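PDB 6WQY: cellulase from Bacteroides salanitronis, which probably hydrolyses beta-1,4-glucan linkages in cellulose and related plant polysaccharides through its family 5 glycoside hydrolase domain, the part described here. Local coordinates for residues E321-K333 against N370-T384. Numbering follows the deposited sequence. Where two conformers were deposited one is given.
Sequences ESFRLYYLEYVCK and NAQEVIDVMKRGIFT
Gly381 shows how a missing side chain lets two helices close up: its CA lies 3.9 Å from the CA of Lys333, where a CB would collide with the Lys333 backbone. Around this close approach Cys332 SG rests on Met378 CG at 3.7 Å, and Ile382 CD1 reaches Cys332 O. Farther back, Val374 is a knob in a hole formed by Glu321, Arg324, Leu325 and Leu328; with CG1 anti to the backbone N (chi1 175°), that methyl meets Leu328 CD1 at 3.6 Å while CG2 lies over one face of the Arg324 guanidinium. At the wider end Asn370 ND2 donates in its amide plane to the anti lone pair of Glu321 OE2 (2.9 Å), an oxygen that also accepts from Arg324 NH1 and is hydrogen-bonded to His314 ND1; Arg315 N holds OE1. An alanine here removes the oxygen that Asn370 ND2 and Arg324 NH1 share, and is likely to leave the guanidinium less firmly held beside Val374. The solvent side is looser: Glu329 lies across Val377, and in the conformer given Arg380 stays too far for a salt bridge. The two helices, 318-337 and 371-383, run nearly parallel (21°) outside the eight-stranded TIM barrel, where Cys332, Met378 and Ile382 pack on its last strand, 342-346.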
loop_
_atom_site.group_PDB
_atom_site.type_symbol
_atom_site.label_atom_id
_atom_site.label_comp_id
_atom_site.label_asym_id
_atom_site.label_seq_id
_atom_site.Cartn_x
_atom_site.Cartn_y
_atom_site.Cartn_z
ATOM N N GLU A 321 -0.047 5.065 25.198
ATOM C CA GLU A 321 -0.313 3.898 24.356
ATOM C C GLU A 321 -1.812 3.631 24.235
ATOM O O GLU A 321 -2.277 3.151 23.197
ATOM C CB GLU A 321 0.449 2.686 24.887
ATOM C CG GLU A 321 0.417 1.463 23.970
ATOM C CD GLU A 321 1.195 1.627 22.667
ATOM O OE1 GLU A 321 1.558 2.763 22.279
ATOM O OE2 GLU A 321 1.423 0.592 21.987
ATOM N N SER A 322 -2.583 3.929 25.284
ATOM C CA SER A 322 -4.029 3.775 25.198
ATOM C C SER A 322 -4.586 4.549 24.009
ATOM O O SER A 322 -5.444 4.050 23.275
ATOM C CB SER A 322 -4.686 4.274 26.486
ATOM O OG SER A 322 -4.090 3.689 27.628
ATOM N N PHE A 323 -4.110 5.779 23.812
ATOM C CA PHE A 323 -4.578 6.597 22.701
ATOM C C PHE A 323 -4.189 6.005 21.356
ATOM O O PHE A 323 -4.953 6.116 20.391
ATOM C CB PHE A 323 -4.036 8.018 22.843
ATOM C CG PHE A 323 -4.688 8.804 23.939
ATOM C CD1 PHE A 323 -5.867 9.500 23.703
ATOM C CD2 PHE A 323 -4.137 8.834 25.200
ATOM C CE1 PHE A 323 -6.469 10.222 24.697
ATOM C CE2 PHE A 323 -4.743 9.555 26.209
ATOM C CZ PHE A 323 -5.911 10.248 25.948
ATOM N N ARG A 324 -2.996 5.405 21.263
ATOM C CA ARG A 324 -2.578 4.766 20.022
ATOM C C ARG A 324 -3.507 3.613 19.659
ATOM O O ARG A 324 -3.910 3.456 18.500
ATOM C CB ARG A 324 -1.146 4.248 20.153
ATOM C CG ARG A 324 -0.674 3.501 18.922
ATOM C CD ARG A 324 0.260 2.375 19.247
ATOM N NE ARG A 324 0.841 1.777 18.052
ATOM C CZ ARG A 324 1.658 0.728 18.075
ATOM N NH1 ARG A 324 1.970 0.143 19.217
ATOM N NH2 ARG A 324 2.156 0.265 16.939
ATOM N N LEU A 325 -3.845 2.773 20.640
ATOM C CA LEU A 325 -4.738 1.654 20.365
ATOM C C LEU A 325 -6.119 2.151 19.985
ATOM O O LEU A 325 -6.761 1.597 19.091
ATOM C CB LEU A 325 -4.788 0.686 21.541
ATOM C CG LEU A 325 -3.618 -0.287 21.581
ATOM C CD1 LEU A 325 -2.296 0.386 21.889
ATOM C CD2 LEU A 325 -3.885 -1.407 22.578
ATOM N N TYR A 326 -6.601 3.201 20.662
ATOM C CA TYR A 326 -7.875 3.806 20.284
ATOM C C TYR A 326 -7.837 4.316 18.846
ATOM O O TYR A 326 -8.751 4.038 18.065
ATOM C CB TYR A 326 -8.253 4.916 21.276
ATOM C CG TYR A 326 -9.421 5.752 20.807
ATOM C CD1 TYR A 326 -10.643 5.170 20.496
ATOM C CD2 TYR A 326 -9.297 7.121 20.647
ATOM C CE1 TYR A 326 -11.701 5.924 20.042
ATOM C CE2 TYR A 326 -10.345 7.890 20.187
ATOM C CZ TYR A 326 -11.550 7.282 19.886
ATOM O OH TYR A 326 -12.619 8.027 19.432
ATOM N N TYR A 327 -6.791 5.057 18.486
ATOM C CA TYR A 327 -6.648 5.542 17.117
ATOM C C TYR A 327 -6.717 4.393 16.116
ATOM O O TYR A 327 -7.465 4.450 15.129
ATOM C CB TYR A 327 -5.315 6.302 16.972
ATOM C CG TYR A 327 -5.032 6.727 15.548
ATOM C CD1 TYR A 327 -5.511 7.936 15.057
ATOM C CD2 TYR A 327 -4.321 5.912 14.690
ATOM C CE1 TYR A 327 -5.284 8.322 13.747
ATOM C CE2 TYR A 327 -4.086 6.293 13.379
ATOM C CZ TYR A 327 -4.569 7.484 12.916
ATOM O OH TYR A 327 -4.328 7.821 11.595
ATOM N N LEU A 328 -5.926 3.339 16.331
ATOM C CA LEU A 328 -5.886 2.239 15.375
ATOM C C LEU A 328 -7.215 1.518 15.301
ATOM O O LEU A 328 -7.666 1.145 14.211
ATOM C CB LEU A 328 -4.750 1.284 15.736
ATOM C CG LEU A 328 -3.341 1.840 15.522
ATOM C CD1 LEU A 328 -2.317 0.885 16.079
ATOM C CD2 LEU A 328 -3.064 2.083 14.043
ATOM N N GLU A 329 -7.862 1.313 16.448
ATOM C CA GLU A 329 -9.176 0.679 16.457
ATOM C C GLU A 329 -10.187 1.551 15.728
ATOM O O GLU A 329 -10.985 1.054 14.916
ATOM C CB GLU A 329 -9.616 0.398 17.901
ATOM C CG GLU A 329 -10.774 -0.581 18.017
ATOM C CD GLU A 329 -11.104 -0.997 19.447
ATOM O OE1 GLU A 329 -10.466 -0.569 20.423
ATOM O OE2 GLU A 329 -12.100 -1.754 19.603
ATOM N N TYR A 330 -10.151 2.861 15.978
ATOM C CA TYR A 330 -11.097 3.770 15.341
ATOM C C TYR A 330 -10.914 3.791 13.827
ATOM O O TYR A 330 -11.898 3.754 13.063
ATOM C CB TYR A 330 -10.935 5.184 15.906
ATOM C CG TYR A 330 -12.079 6.071 15.513
ATOM C CD1 TYR A 330 -12.062 6.789 14.333
ATOM C CD2 TYR A 330 -13.205 6.155 16.307
ATOM C CE1 TYR A 330 -13.130 7.576 13.964
ATOM C CE2 TYR A 330 -14.277 6.939 15.945
ATOM C CZ TYR A 330 -14.235 7.641 14.770
ATOM O OH TYR A 330 -15.298 8.423 14.388
ATOM N N VAL A 331 -9.667 3.857 13.367
ATOM C CA VAL A 331 -9.402 3.927 11.939
ATOM C C VAL A 331 -9.762 2.615 11.257
ATOM O O VAL A 331 -10.306 2.618 10.150
ATOM C CB VAL A 331 -7.936 4.334 11.687
ATOM C CG1 VAL A 331 -7.594 4.225 10.213
ATOM C CG2 VAL A 331 -7.689 5.752 12.174
ATOM N N CYS A 332 -9.457 1.474 11.885
ATOM C CA CYS A 332 -9.799 0.198 11.255
ATOM C C CYS A 332 -11.310 -0.002 11.173
ATOM O O CYS A 332 -11.818 -0.502 10.159
ATOM C CB CYS A 332 -9.122 -0.968 11.962
ATOM S SG CYS A 332 -7.348 -1.091 11.631
ATOM N N LYS A 333 -12.040 0.381 12.220
ATOM C CA LYS A 333 -13.495 0.272 12.180
ATOM C C LYS A 333 -14.084 1.197 11.120
ATOM O O LYS A 333 -15.015 0.810 10.398
ATOM C CB LYS A 333 -14.062 0.564 13.567
ATOM C CG LYS A 333 -15.582 0.543 13.649
ATOM C CD LYS A 333 -16.161 -0.782 13.175
ATOM C CE LYS A 333 -17.664 -0.840 13.418
ATOM N NZ LYS A 333 -18.319 -1.897 12.600
ATOM N N ASN A 370 3.824 -4.995 22.981
ATOM C CA ASN A 370 2.394 -5.232 23.129
ATOM C C ASN A 370 1.700 -5.435 21.792
ATOM O O ASN A 370 0.514 -5.095 21.650
ATOM C CB ASN A 370 1.748 -4.068 23.885
ATOM C CG ASN A 370 1.856 -2.760 23.130
ATOM O OD1 ASN A 370 2.853 -2.518 22.440
ATOM N ND2 ASN A 370 0.835 -1.919 23.224
ATOM N N ALA A 371 2.393 -5.993 20.806
ATOM C CA ALA A 371 1.797 -6.159 19.492
ATOM C C ALA A 371 0.488 -6.931 19.544
ATOM O O ALA A 371 -0.424 -6.639 18.772
ATOM C CB ALA A 371 2.764 -6.873 18.547
ATOM N N GLN A 372 0.375 -7.932 20.422
ATOM C CA GLN A 372 -0.857 -8.714 20.469
ATOM C C GLN A 372 -2.063 -7.816 20.716
ATOM O O GLN A 372 -3.122 -7.981 20.092
ATOM C CB GLN A 372 -0.773 -9.784 21.555
ATOM C CG GLN A 372 -2.009 -10.673 21.619
ATOM C CD GLN A 372 -2.125 -11.568 20.406
ATOM O OE1 GLN A 372 -1.319 -12.491 20.232
ATOM N NE2 GLN A 372 -3.098 -11.304 19.551
ATOM N N GLU A 373 -1.924 -6.858 21.632
ATOM C CA GLU A 373 -3.037 -5.977 21.963
ATOM C C GLU A 373 -3.370 -5.057 20.797
ATOM O O GLU A 373 -4.550 -4.754 20.555
ATOM C CB GLU A 373 -2.685 -5.174 23.213
ATOM C CG GLU A 373 -2.734 -5.977 24.517
ATOM C CD GLU A 373 -1.653 -7.045 24.666
ATOM O OE1 GLU A 373 -0.528 -6.849 24.164
ATOM O OE2 GLU A 373 -1.925 -8.087 25.304
ATOM N N VAL A 374 -2.347 -4.601 20.076
ATOM C CA VAL A 374 -2.562 -3.764 18.905
ATOM C C VAL A 374 -3.291 -4.542 17.815
ATOM O O VAL A 374 -4.260 -4.059 17.213
ATOM C CB VAL A 374 -1.215 -3.224 18.400
ATOM C CG1 VAL A 374 -1.413 -2.449 17.101
ATOM C CG2 VAL A 374 -0.565 -2.334 19.449
ATOM N N ILE A 375 -2.815 -5.753 17.526
ATOM C CA ILE A 375 -3.442 -6.603 16.524
ATOM C C ILE A 375 -4.889 -6.880 16.893
ATOM O O ILE A 375 -5.782 -6.827 16.041
ATOM C CB ILE A 375 -2.613 -7.890 16.358
ATOM C CG1 ILE A 375 -1.236 -7.555 15.776
ATOM C CG2 ILE A 375 -3.349 -8.889 15.499
ATOM C CD1 ILE A 375 -0.195 -8.640 15.948
ATOM N N ASP A 376 -5.146 -7.144 18.176
ATOM C CA ASP A 376 -6.506 -7.454 18.600
ATOM C C ASP A 376 -7.464 -6.307 18.333
ATOM O O ASP A 376 -8.597 -6.541 17.924
ATOM C CB ASP A 376 -6.515 -7.828 20.083
ATOM C CG ASP A 376 -5.932 -9.207 20.342
ATOM O OD1 ASP A 376 -5.728 -9.972 19.370
ATOM O OD2 ASP A 376 -5.682 -9.526 21.524
ATOM N N VAL A 377 -7.044 -5.058 18.565
ATOM C CA VAL A 377 -7.980 -3.954 18.336
ATOM C C VAL A 377 -8.217 -3.718 16.846
ATOM O O VAL A 377 -9.313 -3.329 16.445
ATOM C CB VAL A 377 -7.601 -2.651 19.075
ATOM C CG1 VAL A 377 -7.471 -2.890 20.573
ATOM C CG2 VAL A 377 -6.350 -2.026 18.502
ATOM N N MET A 378 -7.196 -3.947 16.014
ATOM C CA MET A 378 -7.385 -3.800 14.571
ATOM C C MET A 378 -8.302 -4.890 14.037
ATOM O O MET A 378 -9.196 -4.620 13.229
ATOM C CB MET A 378 -6.029 -3.799 13.846
ATOM C CG MET A 378 -5.165 -2.607 14.219
ATOM S SD MET A 378 -3.800 -2.259 13.102
ATOM C CE MET A 378 -2.811 -3.743 13.304
ATOM N N LYS A 379 -8.124 -6.125 14.517
ATOM C CA LYS A 379 -8.995 -7.214 14.092
ATOM C C LYS A 379 -10.437 -6.959 14.503
ATOM O O LYS A 379 -11.371 -7.293 13.768
ATOM C CB LYS A 379 -8.533 -8.535 14.704
ATOM C CG LYS A 379 -7.239 -9.046 14.108
ATOM C CD LYS A 379 -7.023 -10.527 14.365
ATOM C CE LYS A 379 -6.932 -10.865 15.831
ATOM N NZ LYS A 379 -6.712 -12.333 16.002
ATOM N N ARG A 380 -10.641 -6.361 15.676
ATOM C CA ARG A 380 -12.000 -6.068 16.119
ATOM C C ARG A 380 -12.688 -5.100 15.167
ATOM O O ARG A 380 -13.893 -5.219 14.918
ATOM C CB ARG A 380 -11.958 -5.508 17.539
ATOM C CG ARG A 380 -13.298 -5.418 18.233
ATOM C CD ARG A 380 -13.070 -5.368 19.735
ATOM N NE ARG A 380 -12.409 -6.592 20.181
ATOM C CZ ARG A 380 -11.406 -6.644 21.053
ATOM N NH1 ARG A 380 -10.917 -5.535 21.595
ATOM N NH2 ARG A 380 -10.882 -7.820 21.373
ATOM N N GLY A 381 -11.943 -4.147 14.604
ATOM C CA GLY A 381 -12.548 -3.200 13.683
ATOM C C GLY A 381 -12.957 -3.844 12.368
ATOM O O GLY A 381 -13.954 -3.453 11.765
ATOM N N ILE A 382 -12.182 -4.824 11.896
ATOM C CA ILE A 382 -12.438 -5.422 10.587
ATOM C C ILE A 382 -13.398 -6.599 10.678
ATOM O O ILE A 382 -14.280 -6.745 9.830
ATOM C CB ILE A 382 -11.109 -5.851 9.930
ATOM C CG1 ILE A 382 -10.189 -4.648 9.751
ATOM C CG2 ILE A 382 -11.360 -6.534 8.593
ATOM C CD1 ILE A 382 -10.807 -3.526 8.976
ATOM N N PHE A 383 -13.242 -7.459 11.688
ATOM C CA PHE A 383 -13.928 -8.740 11.718
ATOM C C PHE A 383 -15.107 -8.790 12.689
ATOM O O PHE A 383 -15.839 -9.787 12.685
ATOM C CB PHE A 383 -12.930 -9.858 12.058
ATOM C CG PHE A 383 -11.736 -9.932 11.122
ATOM C CD1 PHE A 383 -11.907 -10.152 9.762
ATOM C CD2 PHE A 383 -10.447 -9.796 11.606
ATOM C CE1 PHE A 383 -10.815 -10.226 8.909
ATOM C CE2 PHE A 383 -9.354 -9.869 10.750
ATOM C CZ PHE A 383 -9.547 -10.083 9.402
ATOM N N THR A 384 -15.326 -7.752 13.496
ATOM C CA THR A 384 -16.385 -7.743 14.504
ATOM C C THR A 384 -17.406 -6.660 14.182
ATOM O O THR A 384 -17.037 -5.528 13.854
ATOM C CB THR A 384 -15.792 -7.480 15.905
ATOM O OG1 THR A 384 -14.895 -8.544 16.256
ATOM C CG2 THR A 384 -16.890 -7.372 16.959
HETATM O O HOH W 1 3.284 -2.252 19.763
#